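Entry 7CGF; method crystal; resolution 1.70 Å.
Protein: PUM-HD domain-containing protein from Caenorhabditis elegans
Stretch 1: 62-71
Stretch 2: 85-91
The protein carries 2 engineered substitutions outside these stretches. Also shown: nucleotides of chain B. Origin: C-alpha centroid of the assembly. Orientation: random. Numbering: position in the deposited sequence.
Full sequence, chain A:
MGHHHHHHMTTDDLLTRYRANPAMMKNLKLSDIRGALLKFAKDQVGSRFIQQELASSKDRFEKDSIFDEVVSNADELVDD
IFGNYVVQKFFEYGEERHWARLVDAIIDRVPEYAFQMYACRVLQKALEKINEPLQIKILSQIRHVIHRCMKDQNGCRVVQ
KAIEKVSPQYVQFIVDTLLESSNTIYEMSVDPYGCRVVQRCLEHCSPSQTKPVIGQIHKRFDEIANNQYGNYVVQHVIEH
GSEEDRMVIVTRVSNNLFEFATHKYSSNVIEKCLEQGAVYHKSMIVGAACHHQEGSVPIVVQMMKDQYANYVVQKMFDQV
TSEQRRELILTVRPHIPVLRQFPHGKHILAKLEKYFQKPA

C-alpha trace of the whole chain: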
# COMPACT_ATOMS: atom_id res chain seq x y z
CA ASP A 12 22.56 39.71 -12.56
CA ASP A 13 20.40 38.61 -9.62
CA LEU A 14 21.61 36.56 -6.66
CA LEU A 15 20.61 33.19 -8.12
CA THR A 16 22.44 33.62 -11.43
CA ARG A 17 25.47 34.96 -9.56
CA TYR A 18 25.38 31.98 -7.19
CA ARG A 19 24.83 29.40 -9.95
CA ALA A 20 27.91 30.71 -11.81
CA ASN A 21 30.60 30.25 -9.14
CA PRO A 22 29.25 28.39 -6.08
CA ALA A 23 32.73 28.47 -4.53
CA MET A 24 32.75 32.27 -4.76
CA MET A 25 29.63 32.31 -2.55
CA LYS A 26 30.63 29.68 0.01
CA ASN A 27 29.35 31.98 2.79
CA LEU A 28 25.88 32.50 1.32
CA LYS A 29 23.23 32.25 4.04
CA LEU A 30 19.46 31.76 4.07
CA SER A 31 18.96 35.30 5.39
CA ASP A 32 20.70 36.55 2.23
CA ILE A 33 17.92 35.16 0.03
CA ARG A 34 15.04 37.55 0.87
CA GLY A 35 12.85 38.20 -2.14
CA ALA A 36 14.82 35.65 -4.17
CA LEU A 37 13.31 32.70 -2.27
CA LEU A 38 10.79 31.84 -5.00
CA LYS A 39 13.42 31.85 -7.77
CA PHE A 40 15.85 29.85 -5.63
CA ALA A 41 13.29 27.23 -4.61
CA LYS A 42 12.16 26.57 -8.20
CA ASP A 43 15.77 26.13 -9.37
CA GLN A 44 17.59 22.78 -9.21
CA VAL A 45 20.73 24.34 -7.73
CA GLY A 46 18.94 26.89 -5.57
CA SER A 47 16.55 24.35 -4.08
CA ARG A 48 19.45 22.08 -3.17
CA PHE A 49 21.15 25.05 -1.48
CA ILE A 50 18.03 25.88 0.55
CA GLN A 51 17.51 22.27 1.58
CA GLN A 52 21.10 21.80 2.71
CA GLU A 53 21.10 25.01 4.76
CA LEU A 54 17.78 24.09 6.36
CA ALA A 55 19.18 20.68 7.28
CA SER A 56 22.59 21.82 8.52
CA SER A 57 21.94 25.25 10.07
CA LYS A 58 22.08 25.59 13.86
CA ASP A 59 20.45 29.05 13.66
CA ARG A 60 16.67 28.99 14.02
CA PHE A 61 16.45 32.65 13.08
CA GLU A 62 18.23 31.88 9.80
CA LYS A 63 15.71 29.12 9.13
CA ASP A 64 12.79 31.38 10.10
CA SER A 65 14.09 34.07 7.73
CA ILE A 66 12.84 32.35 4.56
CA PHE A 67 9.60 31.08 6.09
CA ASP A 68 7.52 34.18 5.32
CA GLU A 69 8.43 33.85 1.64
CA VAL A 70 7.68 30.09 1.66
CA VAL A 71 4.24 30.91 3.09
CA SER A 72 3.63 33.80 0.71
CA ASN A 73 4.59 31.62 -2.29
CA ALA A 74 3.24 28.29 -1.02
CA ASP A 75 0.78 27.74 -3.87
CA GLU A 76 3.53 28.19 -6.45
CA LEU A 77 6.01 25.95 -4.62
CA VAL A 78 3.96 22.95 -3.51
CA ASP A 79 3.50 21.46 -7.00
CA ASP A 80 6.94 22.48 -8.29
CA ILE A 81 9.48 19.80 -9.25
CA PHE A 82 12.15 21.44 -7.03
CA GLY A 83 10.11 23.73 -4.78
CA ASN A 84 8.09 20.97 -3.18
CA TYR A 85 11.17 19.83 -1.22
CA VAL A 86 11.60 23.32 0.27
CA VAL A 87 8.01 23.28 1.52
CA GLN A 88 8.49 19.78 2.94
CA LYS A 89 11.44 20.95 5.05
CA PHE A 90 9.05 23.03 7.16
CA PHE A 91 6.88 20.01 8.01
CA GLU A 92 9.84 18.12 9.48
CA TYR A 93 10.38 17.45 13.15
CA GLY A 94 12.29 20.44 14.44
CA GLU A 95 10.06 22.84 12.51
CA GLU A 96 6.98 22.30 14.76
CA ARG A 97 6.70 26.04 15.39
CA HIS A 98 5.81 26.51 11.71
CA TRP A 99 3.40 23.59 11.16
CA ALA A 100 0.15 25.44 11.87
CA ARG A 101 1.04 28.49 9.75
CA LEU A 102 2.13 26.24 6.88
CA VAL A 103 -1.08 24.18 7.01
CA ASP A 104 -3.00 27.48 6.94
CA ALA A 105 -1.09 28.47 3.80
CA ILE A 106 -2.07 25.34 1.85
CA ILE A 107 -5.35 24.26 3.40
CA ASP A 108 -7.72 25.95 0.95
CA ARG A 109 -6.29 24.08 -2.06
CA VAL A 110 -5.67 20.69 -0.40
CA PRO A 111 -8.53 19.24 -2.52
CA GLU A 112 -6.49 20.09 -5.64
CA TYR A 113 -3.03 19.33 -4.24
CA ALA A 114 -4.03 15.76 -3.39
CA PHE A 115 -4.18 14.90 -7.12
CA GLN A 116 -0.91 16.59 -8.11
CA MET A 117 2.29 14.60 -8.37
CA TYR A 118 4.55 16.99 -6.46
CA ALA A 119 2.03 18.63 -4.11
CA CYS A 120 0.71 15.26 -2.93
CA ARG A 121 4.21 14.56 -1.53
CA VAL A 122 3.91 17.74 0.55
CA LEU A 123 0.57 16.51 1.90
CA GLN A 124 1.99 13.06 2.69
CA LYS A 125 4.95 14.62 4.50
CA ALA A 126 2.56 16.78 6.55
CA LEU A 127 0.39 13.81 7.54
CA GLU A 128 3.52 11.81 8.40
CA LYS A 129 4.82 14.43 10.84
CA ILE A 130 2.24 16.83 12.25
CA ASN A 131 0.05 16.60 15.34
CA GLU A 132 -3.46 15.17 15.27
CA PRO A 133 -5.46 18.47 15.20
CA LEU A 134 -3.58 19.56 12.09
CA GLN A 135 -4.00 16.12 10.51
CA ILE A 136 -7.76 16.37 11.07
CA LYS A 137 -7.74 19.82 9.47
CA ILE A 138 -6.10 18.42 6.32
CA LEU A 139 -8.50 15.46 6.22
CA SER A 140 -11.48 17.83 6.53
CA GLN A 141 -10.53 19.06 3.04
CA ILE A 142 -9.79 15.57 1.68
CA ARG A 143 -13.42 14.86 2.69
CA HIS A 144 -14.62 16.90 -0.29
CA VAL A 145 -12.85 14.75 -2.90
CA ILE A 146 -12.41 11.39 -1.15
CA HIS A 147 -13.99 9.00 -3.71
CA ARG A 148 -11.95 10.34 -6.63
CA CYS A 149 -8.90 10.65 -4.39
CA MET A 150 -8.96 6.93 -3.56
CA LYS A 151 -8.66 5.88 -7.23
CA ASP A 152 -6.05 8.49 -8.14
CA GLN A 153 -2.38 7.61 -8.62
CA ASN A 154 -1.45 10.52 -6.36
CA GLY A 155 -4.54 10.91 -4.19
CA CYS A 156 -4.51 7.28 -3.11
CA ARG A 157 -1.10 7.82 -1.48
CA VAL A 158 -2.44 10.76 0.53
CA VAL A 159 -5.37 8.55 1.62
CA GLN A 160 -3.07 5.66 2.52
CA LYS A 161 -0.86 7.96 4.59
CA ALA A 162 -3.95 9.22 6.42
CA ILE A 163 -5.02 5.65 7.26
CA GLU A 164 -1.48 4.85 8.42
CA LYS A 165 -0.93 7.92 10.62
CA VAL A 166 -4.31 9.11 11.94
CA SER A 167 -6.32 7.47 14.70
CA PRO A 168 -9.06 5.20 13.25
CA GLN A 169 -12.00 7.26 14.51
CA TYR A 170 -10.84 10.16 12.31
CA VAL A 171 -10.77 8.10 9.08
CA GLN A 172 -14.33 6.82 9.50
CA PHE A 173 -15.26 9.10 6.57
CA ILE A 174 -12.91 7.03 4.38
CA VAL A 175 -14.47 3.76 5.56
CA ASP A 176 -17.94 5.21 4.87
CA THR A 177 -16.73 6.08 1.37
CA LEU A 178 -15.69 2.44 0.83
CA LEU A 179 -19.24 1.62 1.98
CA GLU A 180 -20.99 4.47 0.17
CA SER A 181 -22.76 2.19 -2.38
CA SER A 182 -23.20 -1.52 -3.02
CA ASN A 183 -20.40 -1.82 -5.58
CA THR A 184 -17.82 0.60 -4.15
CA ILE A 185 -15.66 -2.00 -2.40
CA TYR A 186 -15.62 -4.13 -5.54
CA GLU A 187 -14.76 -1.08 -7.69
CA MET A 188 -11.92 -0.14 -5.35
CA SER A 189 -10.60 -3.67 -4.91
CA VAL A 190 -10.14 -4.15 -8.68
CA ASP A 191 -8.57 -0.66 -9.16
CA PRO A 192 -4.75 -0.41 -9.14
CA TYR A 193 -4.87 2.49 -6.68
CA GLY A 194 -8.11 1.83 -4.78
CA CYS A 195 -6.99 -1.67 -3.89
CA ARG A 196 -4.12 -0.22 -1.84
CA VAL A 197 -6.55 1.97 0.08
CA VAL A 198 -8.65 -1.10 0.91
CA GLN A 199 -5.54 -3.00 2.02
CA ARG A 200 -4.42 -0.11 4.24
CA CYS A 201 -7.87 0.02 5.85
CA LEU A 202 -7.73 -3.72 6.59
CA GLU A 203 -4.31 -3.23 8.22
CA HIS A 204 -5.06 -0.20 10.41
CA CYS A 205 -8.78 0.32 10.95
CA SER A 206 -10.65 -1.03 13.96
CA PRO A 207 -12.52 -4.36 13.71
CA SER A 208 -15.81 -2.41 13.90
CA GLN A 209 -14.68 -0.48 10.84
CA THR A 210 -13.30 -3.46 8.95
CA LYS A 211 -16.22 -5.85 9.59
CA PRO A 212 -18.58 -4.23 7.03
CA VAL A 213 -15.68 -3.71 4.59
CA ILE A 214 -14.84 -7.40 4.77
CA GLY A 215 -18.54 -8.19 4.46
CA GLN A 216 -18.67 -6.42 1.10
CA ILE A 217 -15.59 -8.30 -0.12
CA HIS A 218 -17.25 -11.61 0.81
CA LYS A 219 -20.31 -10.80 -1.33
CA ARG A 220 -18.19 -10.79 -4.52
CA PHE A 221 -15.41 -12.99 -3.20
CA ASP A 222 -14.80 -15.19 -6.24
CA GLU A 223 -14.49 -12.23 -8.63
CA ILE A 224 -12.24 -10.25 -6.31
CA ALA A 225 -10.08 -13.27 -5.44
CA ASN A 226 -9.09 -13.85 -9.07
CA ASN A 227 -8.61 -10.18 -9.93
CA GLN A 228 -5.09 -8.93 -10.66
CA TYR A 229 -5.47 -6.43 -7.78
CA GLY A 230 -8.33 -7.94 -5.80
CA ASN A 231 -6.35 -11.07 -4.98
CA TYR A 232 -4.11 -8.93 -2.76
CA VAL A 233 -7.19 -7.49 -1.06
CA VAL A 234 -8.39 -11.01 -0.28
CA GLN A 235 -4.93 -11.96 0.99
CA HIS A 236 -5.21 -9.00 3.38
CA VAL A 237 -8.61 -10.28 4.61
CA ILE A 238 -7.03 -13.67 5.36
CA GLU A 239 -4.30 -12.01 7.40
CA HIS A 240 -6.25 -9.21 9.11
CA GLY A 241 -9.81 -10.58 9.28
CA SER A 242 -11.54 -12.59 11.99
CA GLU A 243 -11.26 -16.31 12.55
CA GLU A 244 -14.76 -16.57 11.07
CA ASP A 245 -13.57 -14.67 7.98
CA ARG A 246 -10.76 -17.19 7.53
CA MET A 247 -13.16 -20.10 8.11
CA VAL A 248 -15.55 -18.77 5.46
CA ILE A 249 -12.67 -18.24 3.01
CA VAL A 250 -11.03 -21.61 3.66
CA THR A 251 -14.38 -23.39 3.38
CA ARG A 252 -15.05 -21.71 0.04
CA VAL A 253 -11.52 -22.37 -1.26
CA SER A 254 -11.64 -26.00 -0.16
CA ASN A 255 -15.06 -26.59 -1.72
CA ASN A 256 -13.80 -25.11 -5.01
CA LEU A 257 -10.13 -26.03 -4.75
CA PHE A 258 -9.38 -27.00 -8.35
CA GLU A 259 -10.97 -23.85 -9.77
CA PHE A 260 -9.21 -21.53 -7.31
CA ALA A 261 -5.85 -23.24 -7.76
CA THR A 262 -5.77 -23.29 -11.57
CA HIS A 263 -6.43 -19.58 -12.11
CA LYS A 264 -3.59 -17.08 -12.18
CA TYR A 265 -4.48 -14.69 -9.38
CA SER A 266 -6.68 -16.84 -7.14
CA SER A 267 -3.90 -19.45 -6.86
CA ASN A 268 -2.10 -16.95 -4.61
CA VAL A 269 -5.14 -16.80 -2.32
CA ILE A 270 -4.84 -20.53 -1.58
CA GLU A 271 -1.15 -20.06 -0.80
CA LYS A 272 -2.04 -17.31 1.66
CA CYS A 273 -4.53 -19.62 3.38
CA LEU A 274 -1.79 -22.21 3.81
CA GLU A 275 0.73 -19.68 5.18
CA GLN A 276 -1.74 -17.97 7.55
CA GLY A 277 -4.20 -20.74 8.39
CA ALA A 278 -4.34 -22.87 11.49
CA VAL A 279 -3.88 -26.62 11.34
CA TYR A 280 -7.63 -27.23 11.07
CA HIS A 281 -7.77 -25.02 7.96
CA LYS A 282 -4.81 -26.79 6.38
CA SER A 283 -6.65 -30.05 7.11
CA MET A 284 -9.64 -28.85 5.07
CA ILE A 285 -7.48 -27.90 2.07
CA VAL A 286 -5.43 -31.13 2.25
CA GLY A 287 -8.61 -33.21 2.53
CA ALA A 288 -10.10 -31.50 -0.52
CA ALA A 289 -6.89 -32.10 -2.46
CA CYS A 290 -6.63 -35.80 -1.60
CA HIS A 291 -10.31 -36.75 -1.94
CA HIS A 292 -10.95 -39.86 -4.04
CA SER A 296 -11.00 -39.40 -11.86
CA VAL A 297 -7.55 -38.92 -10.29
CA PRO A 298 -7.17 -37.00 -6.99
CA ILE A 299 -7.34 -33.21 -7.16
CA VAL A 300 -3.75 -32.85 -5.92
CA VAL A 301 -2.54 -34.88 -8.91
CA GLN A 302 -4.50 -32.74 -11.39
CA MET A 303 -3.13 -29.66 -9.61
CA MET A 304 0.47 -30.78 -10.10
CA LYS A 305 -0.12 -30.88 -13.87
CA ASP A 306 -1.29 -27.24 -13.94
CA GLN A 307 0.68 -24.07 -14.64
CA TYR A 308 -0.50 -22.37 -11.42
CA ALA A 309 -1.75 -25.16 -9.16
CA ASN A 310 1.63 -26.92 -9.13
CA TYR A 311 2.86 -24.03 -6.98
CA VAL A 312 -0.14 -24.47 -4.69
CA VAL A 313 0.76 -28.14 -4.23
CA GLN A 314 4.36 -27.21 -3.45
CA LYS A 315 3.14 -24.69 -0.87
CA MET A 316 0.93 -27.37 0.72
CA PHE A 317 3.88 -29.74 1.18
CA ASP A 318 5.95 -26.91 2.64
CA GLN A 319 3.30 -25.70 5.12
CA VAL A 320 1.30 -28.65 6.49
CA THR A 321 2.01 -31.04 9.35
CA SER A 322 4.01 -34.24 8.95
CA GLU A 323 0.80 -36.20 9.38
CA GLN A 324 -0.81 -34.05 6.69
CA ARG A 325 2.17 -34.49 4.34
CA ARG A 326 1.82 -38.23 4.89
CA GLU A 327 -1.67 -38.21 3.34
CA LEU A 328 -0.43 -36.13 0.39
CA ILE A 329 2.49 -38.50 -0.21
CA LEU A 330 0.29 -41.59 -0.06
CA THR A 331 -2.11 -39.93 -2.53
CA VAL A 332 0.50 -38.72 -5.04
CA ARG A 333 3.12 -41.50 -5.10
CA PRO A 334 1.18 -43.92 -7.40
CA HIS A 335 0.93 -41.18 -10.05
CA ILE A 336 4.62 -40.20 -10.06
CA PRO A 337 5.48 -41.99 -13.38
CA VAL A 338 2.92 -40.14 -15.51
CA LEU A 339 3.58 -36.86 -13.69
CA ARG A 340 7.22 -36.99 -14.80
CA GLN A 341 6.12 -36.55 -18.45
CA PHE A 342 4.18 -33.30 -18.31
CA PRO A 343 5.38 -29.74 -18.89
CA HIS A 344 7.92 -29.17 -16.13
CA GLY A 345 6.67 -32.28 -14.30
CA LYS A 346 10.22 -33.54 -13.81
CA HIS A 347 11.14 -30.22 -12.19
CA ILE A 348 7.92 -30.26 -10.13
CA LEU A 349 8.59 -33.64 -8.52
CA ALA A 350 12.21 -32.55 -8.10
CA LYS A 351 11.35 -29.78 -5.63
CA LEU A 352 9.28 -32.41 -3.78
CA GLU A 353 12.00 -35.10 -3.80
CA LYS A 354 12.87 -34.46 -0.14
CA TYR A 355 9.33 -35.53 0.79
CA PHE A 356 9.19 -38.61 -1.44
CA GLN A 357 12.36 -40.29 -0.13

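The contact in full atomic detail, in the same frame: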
# COMPACT_ATOMS: atom_id res chain seq x y z
N GLU A 62 17.92 32.05 11.22
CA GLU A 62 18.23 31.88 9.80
C GLU A 62 17.15 31.07 9.11
O GLU A 62 16.67 31.43 8.03
CB GLU A 62 19.59 31.20 9.61
CG GLU A 62 20.80 32.12 9.78
CD GLU A 62 20.91 33.15 8.67
OE1 GLU A 62 20.87 32.75 7.48
OE2 GLU A 62 21.04 34.36 8.98
N LYS A 63 16.75 29.96 9.74
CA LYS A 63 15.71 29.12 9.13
C LYS A 63 14.38 29.86 9.06
O LYS A 63 13.67 29.78 8.05
CB LYS A 63 15.59 27.81 9.91
CG LYS A 63 16.87 26.97 9.80
CD LYS A 63 16.75 25.58 10.42
CE LYS A 63 17.10 25.58 11.90
NZ LYS A 63 17.32 24.20 12.41
N ASP A 64 14.03 30.61 10.12
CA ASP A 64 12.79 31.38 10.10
C ASP A 64 12.79 32.44 9.00
O ASP A 64 11.72 32.85 8.55
CB ASP A 64 12.54 32.07 11.44
CG ASP A 64 12.40 31.11 12.61
OD1 ASP A 64 12.21 29.90 12.40
OD2 ASP A 64 12.50 31.59 13.76
N SER A 65 13.98 32.89 8.58
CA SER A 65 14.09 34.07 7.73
C SER A 65 13.50 33.85 6.34
O SER A 65 13.10 34.82 5.68
CB SER A 65 15.55 34.52 7.59
OG SER A 65 16.30 33.70 6.69
N ILE A 66 13.47 32.61 5.85
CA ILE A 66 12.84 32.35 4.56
C ILE A 66 11.40 31.88 4.71
O ILE A 66 10.72 31.70 3.70
CB ILE A 66 13.61 31.33 3.70
CG1 ILE A 66 13.73 29.98 4.42
CG2 ILE A 66 14.97 31.88 3.26
CD1 ILE A 66 14.11 28.86 3.49
N PHE A 67 10.91 31.71 5.94
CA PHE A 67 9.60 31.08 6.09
C PHE A 67 8.48 31.99 5.60
O PHE A 67 7.52 31.50 5.00
CB PHE A 67 9.36 30.67 7.54
CG PHE A 67 8.05 29.94 7.74
CD1 PHE A 67 7.88 28.64 7.25
CD2 PHE A 67 7.00 30.54 8.40
CE1 PHE A 67 6.68 27.98 7.41
CE2 PHE A 67 5.80 29.87 8.58
CZ PHE A 67 5.64 28.59 8.08
N ASP A 68 8.57 33.30 5.82
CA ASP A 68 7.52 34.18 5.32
C ASP A 68 7.38 34.09 3.81
O ASP A 68 6.27 34.16 3.28
CB ASP A 68 7.78 35.64 5.73
CG ASP A 68 7.30 35.94 7.13
OD1 ASP A 68 6.74 35.03 7.79
OD2 ASP A 68 7.48 37.09 7.59
N GLU A 69 8.51 33.96 3.09
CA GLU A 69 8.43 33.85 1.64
C GLU A 69 7.94 32.47 1.20
O GLU A 69 7.25 32.37 0.18
CB GLU A 69 9.79 34.17 0.99
CG GLU A 69 10.18 35.67 0.99
CD GLU A 69 9.42 36.51 -0.03
OE1 GLU A 69 8.74 35.95 -0.91
OE2 GLU A 69 9.52 37.76 0.06
N VAL A 70 8.28 31.41 1.94
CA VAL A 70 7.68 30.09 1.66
C VAL A 70 6.16 30.17 1.79
O VAL A 70 5.42 29.69 0.92
CB VAL A 70 8.27 29.01 2.58
CG1 VAL A 70 7.46 27.71 2.46
CG2 VAL A 70 9.73 28.75 2.25
N VAL A 71 5.68 30.75 2.89
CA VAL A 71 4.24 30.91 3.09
C VAL A 71 3.63 31.75 1.98
O VAL A 71 2.59 31.39 1.40
CB VAL A 71 3.95 31.52 4.47
CG1 VAL A 71 2.48 31.95 4.55
CG2 VAL A 71 4.26 30.52 5.55
N TYR A 85 10.27 20.26 -2.29
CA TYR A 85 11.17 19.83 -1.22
C TYR A 85 11.39 20.93 -0.19
O TYR A 85 11.55 20.64 1.00
CB TYR A 85 12.52 19.40 -1.78
CG TYR A 85 12.42 18.30 -2.78
CD1 TYR A 85 12.20 16.99 -2.38
CD2 TYR A 85 12.52 18.58 -4.14
CE1 TYR A 85 12.11 15.97 -3.33
CE2 TYR A 85 12.42 17.59 -5.06
CZ TYR A 85 12.20 16.29 -4.67
OH TYR A 85 12.11 15.33 -5.63
N VAL A 86 11.44 22.19 -0.65
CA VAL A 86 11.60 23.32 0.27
C VAL A 86 10.41 23.41 1.20
O VAL A 86 10.56 23.58 2.42
CB VAL A 86 11.81 24.62 -0.52
CG1 VAL A 86 11.80 25.85 0.41
CG2 VAL A 86 13.10 24.55 -1.29
N VAL A 87 9.19 23.27 0.66
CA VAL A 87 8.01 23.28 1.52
C VAL A 87 8.06 22.12 2.51
O VAL A 87 7.76 22.30 3.70
CB VAL A 87 6.72 23.24 0.68
CG1 VAL A 87 5.49 23.31 1.62
CG2 VAL A 87 6.71 24.40 -0.34
N GLN A 88 8.47 20.94 2.05
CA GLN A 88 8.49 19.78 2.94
C GLN A 88 9.43 19.98 4.12
O GLN A 88 9.19 19.41 5.19
CB GLN A 88 8.90 18.54 2.17
CG GLN A 88 7.81 18.02 1.30
CD GLN A 88 8.19 16.70 0.68
OE1 GLN A 88 8.45 15.72 1.38
NE2 GLN A 88 8.25 16.67 -0.65
N LYS A 89 10.51 20.74 3.94
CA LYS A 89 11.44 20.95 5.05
C LYS A 89 10.74 21.56 6.26
O LYS A 89 11.15 21.30 7.40
CB LYS A 89 12.59 21.87 4.63
CG LYS A 89 13.65 21.22 3.75
CD LYS A 89 14.26 20.03 4.46
CE LYS A 89 15.54 19.56 3.79
NZ LYS A 89 16.06 18.31 4.47
N PHE A 90 9.72 22.38 6.05
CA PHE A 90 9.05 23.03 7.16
C PHE A 90 7.92 22.20 7.77
O PHE A 90 7.22 22.69 8.67
CB PHE A 90 8.56 24.41 6.74
CG PHE A 90 9.67 25.40 6.60
CD1 PHE A 90 10.26 25.93 7.74
CD2 PHE A 90 10.17 25.73 5.37
CE1 PHE A 90 11.32 26.83 7.62
CE2 PHE A 90 11.23 26.62 5.24
CZ PHE A 90 11.80 27.18 6.37
N PHE A 91 7.73 20.96 7.31
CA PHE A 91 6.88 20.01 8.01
C PHE A 91 7.68 18.97 8.78
O PHE A 91 7.10 18.05 9.36
CB PHE A 91 5.92 19.30 7.03
CG PHE A 91 4.71 20.11 6.67
CD1 PHE A 91 3.87 20.60 7.65
CD2 PHE A 91 4.39 20.36 5.34
CE1 PHE A 91 2.75 21.33 7.33
CE2 PHE A 91 3.26 21.08 5.00
CZ PHE A 91 2.44 21.58 6.01
P A B 8 12.93 11.79 -10.23
OP1 A B 8 13.18 11.47 -11.66
OP2 A B 8 13.42 10.96 -9.09
O5' A B 8 13.55 13.22 -9.96
C5' A B 8 13.35 14.29 -10.87
C4' A B 8 14.44 15.31 -10.72
O4' A B 8 14.40 15.87 -9.37
C3' A B 8 15.86 14.77 -10.90
O3' A B 8 16.66 15.78 -11.51
C2' A B 8 16.32 14.57 -9.46
O2' A B 8 17.73 14.54 -9.30
C1' A B 8 15.68 15.79 -8.79
N9 A B 8 15.55 15.70 -7.33
C8 A B 8 15.17 14.62 -6.60
N7 A B 8 15.17 14.84 -5.30
C5 A B 8 15.55 16.18 -5.19
C6 A B 8 15.74 17.04 -4.10
N6 A B 8 15.56 16.71 -2.81
N1 A B 8 16.14 18.31 -4.36
C2 A B 8 16.34 18.69 -5.62
N3 A B 8 16.19 17.97 -6.72
C4 A B 8 15.79 16.72 -6.44
P U B 7 7.68 8.08 -9.61
OP1 U B 7 8.24 7.94 -10.99
OP2 U B 7 8.10 7.18 -8.51
O5' U B 7 7.97 9.54 -9.08
C5' U B 7 9.29 9.92 -8.74
C4' U B 7 9.39 11.41 -8.75
O4' U B 7 8.75 11.95 -7.59
C3' U B 7 10.80 11.96 -8.69
O3' U B 7 11.36 12.00 -10.00
C2' U B 7 10.62 13.36 -8.08
O2' U B 7 10.49 14.33 -9.12
C1' U B 7 9.28 13.24 -7.33
N1 U B 7 9.31 13.45 -5.86
C2 U B 7 9.10 14.74 -5.42
O2 U B 7 8.98 15.66 -6.20
N3 U B 7 9.09 14.92 -4.05
C4 U B 7 9.26 13.93 -3.11
O4 U B 7 9.23 14.20 -1.91
C5 U B 7 9.45 12.61 -3.65
C6 U B 7 9.47 12.42 -4.97

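Packing of residues 85-91 against residues 62-71 in the PUM-HD domain-containing protein from C. elegans, followed along the second stretch. The contact is small, burying 293 Å² over both sides, and it is apolar in character: no hydrogen bond or salt bridge joins the two stretches, and the fit rests mostly on apolar side-chain packing, with one backbone oxygen at the Phe90 ring edge.

Tyr85, on a helix that begins earlier in the chain, takes no part in this packing; its side chain is out of reach of the first stretch and serves the RNA instead. N6 of A8 lies over one face of its ring, and Tyr85 OH comes within 3.1 Å of N7 of A8 and within 3.1 Å of C2 of U7, placing the phenol between the two nucleotides.

Val86 is the first residue to meet the other stretch. Its CA-to-CB bond points toward it, and with chi1 in the t well its CG1 lies 4.0 Å from Val70 CG2, a contact between two methyl groups. Val87, its CA-to-CB bond directed sideways, meets the same partner at longer range: Val87 CG2 is 4.4 Å from Val70 CG1. The backbones nevertheless come close here, with the CA atoms of Val87 and Val70 6.8 Å apart. Val70 thus touches both valines, its CG2 near Val86 and its CG1 near Val87.

Gln88 returns to the RNA. Its NE2 donates a hydrogen bond to O4 of U7, 2.9 Å long and almost straight at 174°, and its side chain is out of reach of the first stretch. Lys89 likewise stays out of reach of that stretch. Lys89 N donates a hydrogen bond to Tyr85 O at 3.1 Å and a weak one to Val86 O at 3.2 Å.

Phe90 is the centre of the contact, with 108 Å² covered by the first stretch, more than any other residue here. Phe90 N donates a hydrogen bond to Val87 O at 3.1 Å, and its CA-to-CB bond points toward the first stretch, carrying the ring, at chi1 -74° (m), among four residues. Phe67 CD1 sits over one face of this ring, 3.6 Å from Phe90 CD1; the ring centroids are 5.1 Å apart and the planes meet at 57°, an oblique aromatic pair. At the ring edge, near its plane, lie Ile66 CG1, 3.9 Å from Phe90 CZ, and Lys63 O, 3.6 Å from the same CZ. The latter places a polar backbone oxygen beside the ring rim, where aromatic C-H groups carry slight positive charge. Val70 CG2 approaches obliquely, 4.0 Å from Phe90 CE2, so this methyl touches both Phe90 and Val86 and links the two ends of the packing. The closest Lys63 atom to Phe90 is its backbone O; the Lys63 CA-to-CB bond points sideways.

Phe91 closes the stretch without touching residues 62-71; its side chain is out of their reach.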